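VgrG protein (Vibrio cholerae O1 biovar el tor, PDB 4GQK) probably cross-links actin in host cells through its C-terminal actin cross-linking domain, a toxin domain that binds adenine nucleotide. Local coordinates at residues 23-28 / 175-180; 171-176 / 362-367. All coordinates share one frame; numbering follows the deposited sequence.

Contact 1: residues 23-28 / 175-180. With ADP (adenosine-5'-diphosphate), chain B.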
loop_
_atom_site.group_PDB
_atom_site.type_symbol
_atom_site.label_atom_id
_atom_site.label_comp_id
_atom_site.label_asym_id
_atom_site.label_seq_id
_atom_site.Cartn_x
_atom_site.Cartn_y
_atom_site.Cartn_z
ATOM N N SER A 23 10.083 12.346 -5.021
ATOM C CA SER A 23 9.241 11.566 -4.120
ATOM C C SER A 23 7.752 11.689 -4.446
ATOM O O SER A 23 7.265 12.768 -4.788
ATOM C CB SER A 23 9.513 11.938 -2.668
ATOM O OG SER A 23 9.208 13.300 -2.433
ATOM N N SER A 24 7.045 10.577 -4.362
ATOM C CA SER A 24 5.635 10.518 -4.687
ATOM C C SER A 24 4.756 10.124 -3.504
ATOM O O SER A 24 5.261 9.624 -2.503
ATOM C CB SER A 24 5.430 9.579 -5.871
ATOM O OG SER A 24 6.115 8.357 -5.662
ATOM N N ILE A 25 3.443 10.395 -3.610
ATOM C CA ILE A 25 2.461 10.055 -2.582
ATOM C C ILE A 25 1.141 9.525 -3.156
ATOM O O ILE A 25 0.610 10.066 -4.120
ATOM C CB ILE A 25 2.255 11.175 -1.515
ATOM C CG1 ILE A 25 1.427 10.687 -0.297
ATOM C CG2 ILE A 25 1.689 12.473 -2.119
ATOM C CD1 ILE A 25 1.939 11.117 1.014
ATOM N N GLY A 26 0.642 8.470 -2.533
ATOM C CA GLY A 26 -0.644 7.869 -2.828
ATOM C C GLY A 26 -1.424 7.771 -1.540
ATOM O O GLY A 26 -0.828 7.662 -0.473
ATOM N N ILE A 27 -2.742 7.845 -1.617
ATOM C CA ILE A 27 -3.627 7.759 -0.450
ATOM C C ILE A 27 -4.720 6.730 -0.672
ATOM O O ILE A 27 -5.161 6.533 -1.801
ATOM C CB ILE A 27 -4.189 9.131 0.031
ATOM C CG1 ILE A 27 -5.110 9.791 -1.022
ATOM C CG2 ILE A 27 -3.051 10.082 0.461
ATOM C CD1 ILE A 27 -6.106 10.854 -0.481
ATOM N N GLU A 28 -5.131 6.072 0.417
ATOM C CA GLU A 28 -6.160 5.047 0.478
ATOM C C GLU A 28 -7.164 5.536 1.498
ATOM O O GLU A 28 -6.784 6.081 2.546
ATOM C CB GLU A 28 -5.574 3.689 0.895
ATOM C CG GLU A 28 -4.708 3.014 -0.160
ATOM C CD GLU A 28 -4.019 1.744 0.321
ATOM O OE1 GLU A 28 -3.097 1.837 1.169
ATOM O OE2 GLU A 28 -4.393 0.654 -0.170
ATOM N N ALA A 175 -1.567 6.184 3.705
ATOM C CA ALA A 175 -0.760 6.959 2.801
ATOM C C ALA A 175 0.403 6.064 2.377
ATOM O O ALA A 175 0.866 5.254 3.184
ATOM C CB ALA A 175 -0.251 8.206 3.500
ATOM N N THR A 176 0.825 6.162 1.094
ATOM C CA THR A 176 1.941 5.399 0.519
ATOM C C THR A 176 2.913 6.388 -0.094
ATOM O O THR A 176 2.514 7.191 -0.939
ATOM C CB THR A 176 1.454 4.302 -0.449
ATOM O OG1 THR A 176 0.585 3.399 0.256
ATOM C CG2 THR A 176 2.603 3.515 -1.080
ATOM N N VAL A 177 4.184 6.333 0.335
ATOM C CA VAL A 177 5.238 7.240 -0.124
ATOM C C VAL A 177 6.298 6.450 -0.892
ATOM O O VAL A 177 6.795 5.442 -0.391
ATOM C CB VAL A 177 5.862 8.026 1.076
ATOM C CG1 VAL A 177 7.088 8.857 0.661
ATOM C CG2 VAL A 177 4.821 8.890 1.773
ATOM N N GLY A 178 6.640 6.943 -2.082
ATOM C CA GLY A 178 7.682 6.410 -2.941
ATOM C C GLY A 178 8.866 7.354 -2.948
ATOM O O GLY A 178 8.691 8.568 -3.041
ATOM N N VAL A 179 10.079 6.813 -2.781
ATOM C CA VAL A 179 11.321 7.581 -2.755
ATOM C C VAL A 179 12.345 6.836 -3.579
ATOM O O VAL A 179 12.232 5.617 -3.719
ATOM C CB VAL A 179 11.847 7.871 -1.306
ATOM C CG1 VAL A 179 10.917 8.818 -0.528
ATOM C CG2 VAL A 179 12.096 6.585 -0.522
ATOM N N ALA A 180 13.338 7.556 -4.134
ATOM C CA ALA A 180 14.433 6.923 -4.855
ATOM C C ALA A 180 15.147 6.011 -3.847
ATOM O O ALA A 180 15.444 6.463 -2.738
ATOM C CB ALA A 180 15.401 7.981 -5.374
HETATM P PB ADP B . -3.130 -3.116 -2.141
HETATM O O1B ADP B . -2.767 -3.962 -3.340
HETATM O O2B ADP B . -4.660 -3.248 -1.945
HETATM O O3B ADP B . -2.394 -3.689 -0.915
HETATM P PA ADP B . -2.347 -0.853 -3.735
HETATM O O1A ADP B . -1.566 -1.754 -4.620
HETATM O O2A ADP B . -3.646 -0.482 -4.490
HETATM O O3A ADP B . -2.712 -1.582 -2.354
HETATM O "O5'" ADP B . -1.440 0.408 -3.401
HETATM C "C5'" ADP B . -2.153 1.454 -2.750
HETATM C "C4'" ADP B . -1.436 2.771 -2.820
HETATM O "O4'" ADP B . -0.217 2.687 -3.588
HETATM C "C3'" ADP B . -2.231 3.939 -3.394
HETATM O "O3'" ADP B . -2.306 4.950 -2.408
HETATM C "C2'" ADP B . -1.412 4.349 -4.614
HETATM O "O2'" ADP B . -1.510 5.720 -4.941
HETATM C "C1'" ADP B . -0.037 3.966 -4.136
HETATM N N9 ADP B . 1.070 4.023 -5.077
HETATM C C8 ADP B . 1.200 3.357 -6.261
HETATM N N7 ADP B . 2.200 3.776 -6.996
HETATM C C5 ADP B . 2.788 4.768 -6.220
HETATM C C6 ADP B . 3.939 5.570 -6.415
HETATM N N6 ADP B . 4.692 5.546 -7.540
HETATM N N1 ADP B . 4.257 6.457 -5.437
HETATM C C2 ADP B . 3.467 6.540 -4.362
HETATM N N3 ADP B . 2.377 5.823 -4.078
HETATM C C4 ADP B . 2.094 4.935 -5.043
HETATM O O HOH W 1 -1.975 4.134 0.468
#
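S24 and G178 face each other as an antiparallel hydrogen-bonded pair, S24 N giving to G178 O and G178 N to S24 O. Two residues on, G26 and T176 repeat the pattern: T176 N reaches G26 O at 2.7 Å, and G26 N donates to T176 O at 2.8 Å. Between them, I25 and V177 form a non-hydrogen-bonded pair whose side chains turn to the face away from the nucleotide, where I25 CD1 lies 3.7 Å from V177 CG2; branched residues suit that buried apolar side. S24 and T176 turn their side chains to the face that holds ADP. The short hydroxyl of S24 sits between backbone N and carbonyl carbon (chi1 49°) and donates to ADP N1 over 2.7 Å. With no side chain at G26, the ribose lies directly against the strand; over G178 sits S24 OG. At the ribose end a water joins E28 OE1, to which it donates at 2.7 Å, with T176 OG1 and ADP O3'. ADP O3' also gives a weak bond to I27 O, while I27 N is hydrogen-bonded to S93 OG. S23 OG is hydrogen-bonded to E191 OE1. This antiparallel strand pair forms the floor of a nucleotide-binding pocket, with adenine and ribose laid across its small-residue face.

Contact 2: residues 171-176 / 362-367; sequences SGQQAT and YLPKTE. With ADP (adenosine-5'-diphosphate), chain B.
Q173 and L363 are the nearest backbone neighbours, yet their CA atoms stay 7.7 Å apart, so segments 171-176 and 362-367 form no ladder and meet through side chains reaching to each other and to backbone oxygens. Q173 CB points toward the loop, and with CG anti to its carbonyl carbon (chi1 -56°) the extended chain carries the amide to P364. There Q173 NE2 donates to P364 O over 3.2 Å, nearly straight at 170°, with the oxygen in the plane of the amide and the nitrogen in that of the carbonyl. Glutamine is long enough to span the gap; P364, lacking an N-H, offers its O to Q173 and its ring to apolar neighbours. The contact joins the chain that follows strand 344-352 to the face of strand 167-180 that carries Q173 and A175, within the actin cross-linking domain; P364 also packs on helix 101-124. L363 comes from the opposite direction and supplies the apolar half: its CD1 lies 3.7 Å from Q173 CD and 3.8 Å from Q174 O, so the stem and amide carbon of Q173 rest on a methyl group. L363 CD2 is in looser contact with A175 CB, 4.4 Å away; both are apolar and suit a buried face.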
loop_
_atom_site.group_PDB
_atom_site.type_symbol
_atom_site.label_atom_id
_atom_site.label_comp_id
_atom_site.label_asym_id
_atom_site.label_seq_id
_atom_site.Cartn_x
_atom_site.Cartn_y
_atom_site.Cartn_z
ATOM N N SER A 171 -9.421 6.260 10.800
ATOM C CA SER A 171 -9.297 4.828 11.004
ATOM C C SER A 171 -9.277 4.079 9.676
ATOM O O SER A 171 -8.706 3.049 9.581
ATOM C CB SER A 171 -10.314 4.266 12.021
ATOM O OG SER A 171 -11.603 4.094 11.503
ATOM N N GLY A 172 -9.872 4.658 8.659
ATOM C CA GLY A 172 -9.859 4.119 7.322
ATOM C C GLY A 172 -8.810 4.661 6.370
ATOM O O GLY A 172 -8.876 4.414 5.215
ATOM N N GLN A 173 -7.862 5.410 6.888
ATOM C CA GLN A 173 -6.901 6.081 6.079
ATOM C C GLN A 173 -5.480 5.538 6.106
ATOM O O GLN A 173 -4.966 5.152 7.100
ATOM C CB GLN A 173 -6.957 7.578 6.327
ATOM C CG GLN A 173 -8.335 8.131 6.097
ATOM C CD GLN A 173 -8.470 9.634 6.081
ATOM O OE1 GLN A 173 -7.975 10.325 6.918
ATOM N NE2 GLN A 173 -9.156 10.121 5.106
ATOM N N GLN A 174 -4.890 5.528 4.938
ATOM C CA GLN A 174 -3.496 5.170 4.687
ATOM C C GLN A 174 -2.895 6.136 3.697
ATOM O O GLN A 174 -3.600 6.772 2.914
ATOM C CB GLN A 174 -3.337 3.725 4.194
ATOM C CG GLN A 174 -3.152 2.755 5.346
ATOM C CD GLN A 174 -4.043 1.578 5.167
ATOM O OE1 GLN A 174 -3.655 0.568 4.575
ATOM N NE2 GLN A 174 -5.252 1.680 5.688
ATOM N N ALA A 175 -1.567 6.184 3.705
ATOM C CA ALA A 175 -0.760 6.959 2.801
ATOM C C ALA A 175 0.403 6.064 2.377
ATOM O O ALA A 175 0.866 5.254 3.184
ATOM C CB ALA A 175 -0.251 8.206 3.500
ATOM N N THR A 176 0.825 6.162 1.094
ATOM C CA THR A 176 1.941 5.399 0.519
ATOM C C THR A 176 2.913 6.388 -0.094
ATOM O O THR A 176 2.514 7.191 -0.939
ATOM C CB THR A 176 1.454 4.302 -0.449
ATOM O OG1 THR A 176 0.585 3.399 0.256
ATOM C CG2 THR A 176 2.603 3.515 -1.080
ATOM N N TYR A 362 -2.370 15.477 3.425
ATOM C CA TYR A 362 -2.584 14.786 2.139
ATOM C C TYR A 362 -3.934 14.045 2.115
ATOM O O TYR A 362 -4.355 13.542 1.073
ATOM C CB TYR A 362 -1.445 13.771 1.888
ATOM C CG TYR A 362 -0.091 14.408 1.677
ATOM C CD1 TYR A 362 0.336 14.780 0.408
ATOM C CD2 TYR A 362 0.758 14.661 2.752
ATOM C CE1 TYR A 362 1.575 15.385 0.211
ATOM C CE2 TYR A 362 2.013 15.242 2.563
ATOM C CZ TYR A 362 2.417 15.604 1.291
ATOM O OH TYR A 362 3.648 16.181 1.103
ATOM N N LEU A 363 -4.589 13.960 3.270
ATOM C CA LEU A 363 -5.819 13.195 3.429
ATOM C C LEU A 363 -7.091 14.048 3.476
ATOM O O LEU A 363 -7.096 15.117 4.098
ATOM C CB LEU A 363 -5.721 12.250 4.657
ATOM C CG LEU A 363 -4.946 10.900 4.522
ATOM C CD1 LEU A 363 -5.674 9.878 3.644
ATOM C CD2 LEU A 363 -3.501 11.078 4.107
ATOM N N PRO A 364 -8.180 13.593 2.802
ATOM C CA PRO A 364 -9.438 14.351 2.864
ATOM C C PRO A 364 -10.069 14.260 4.252
ATOM O O PRO A 364 -9.971 13.225 4.918
ATOM C CB PRO A 364 -10.315 13.668 1.815
ATOM C CG PRO A 364 -9.791 12.271 1.726
ATOM C CD PRO A 364 -8.330 12.343 2.022
ATOM N N LYS A 365 -10.704 15.337 4.698
ATOM C CA LYS A 365 -11.352 15.325 6.014
ATOM C C LYS A 365 -12.820 15.690 5.852
ATOM O O LYS A 365 -13.100 16.788 5.371
ATOM C CB LYS A 365 -10.656 16.272 7.033
ATOM C CG LYS A 365 -9.166 16.571 6.784
ATOM C CD LYS A 365 -8.962 17.966 6.149
ATOM C CE LYS A 365 -7.595 18.220 5.539
ATOM N NZ LYS A 365 -7.513 19.564 4.893
ATOM N N THR A 366 -13.750 14.775 6.216
ATOM C CA THR A 366 -15.201 15.024 6.136
ATOM C C THR A 366 -15.537 16.266 6.974
ATOM O O THR A 366 -15.196 16.321 8.158
ATOM C CB THR A 366 -16.019 13.796 6.599
ATOM O OG1 THR A 366 -15.700 12.664 5.790
ATOM C CG2 THR A 366 -17.529 14.046 6.557
ATOM N N GLU A 367 -16.151 17.258 6.330
ATOM C CA GLU A 367 -16.558 18.511 6.961
ATOM C C GLU A 367 -17.712 18.360 7.934
ATOM O O GLU A 367 -18.752 17.785 7.605
HETATM P PB ADP B . -3.130 -3.116 -2.141
HETATM O O1B ADP B . -2.767 -3.962 -3.340
HETATM O O2B ADP B . -4.660 -3.248 -1.945
HETATM O O3B ADP B . -2.394 -3.689 -0.915
HETATM P PA ADP B . -2.347 -0.853 -3.735
HETATM O O1A ADP B . -1.566 -1.754 -4.620
HETATM O O2A ADP B . -3.646 -0.482 -4.490
HETATM O O3A ADP B . -2.712 -1.582 -2.354
HETATM O "O5'" ADP B . -1.440 0.408 -3.401
HETATM C "C5'" ADP B . -2.153 1.454 -2.750
HETATM C "C4'" ADP B . -1.436 2.771 -2.820
HETATM O "O4'" ADP B . -0.217 2.687 -3.588
HETATM C "C3'" ADP B . -2.231 3.939 -3.394
HETATM O "O3'" ADP B . -2.306 4.950 -2.408
HETATM C "C2'" ADP B . -1.412 4.349 -4.614
HETATM O "O2'" ADP B . -1.510 5.720 -4.941
HETATM C "C1'" ADP B . -0.037 3.966 -4.136
HETATM N N9 ADP B . 1.070 4.023 -5.077
HETATM C C8 ADP B . 1.200 3.357 -6.261
HETATM N N7 ADP B . 2.200 3.776 -6.996
HETATM C C5 ADP B . 2.788 4.768 -6.220
HETATM C C6 ADP B . 3.939 5.570 -6.415
HETATM N N6 ADP B . 4.692 5.546 -7.540
HETATM N N1 ADP B . 4.257 6.457 -5.437
HETATM C C2 ADP B . 3.467 6.540 -4.362
HETATM N N3 ADP B . 2.377 5.823 -4.078
HETATM C C4 ADP B . 2.094 4.935 -5.043
#

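In the fold
Contacts 1 and 2 have centres 13 Å apart; on strand 167-180 the segment of contact 2 comes first and overlaps that of contact 1 at A175 and T176. In chain order strand 24-32 comes first, then strand 167-180, and last the loop 362-367, which follows strand 344-352. Residues far apart in sequence therefore converge around one strand. The two meet directly as well: E28 N probably bonds to Q174 O, I27 CD1 packs on P364 CD, and I25 CG2 touches Y362 CD1. The loop thus backs the apolar face of the strand pair whose other face holds ADP, linking the end of the modelled chain to the nucleotide pocket.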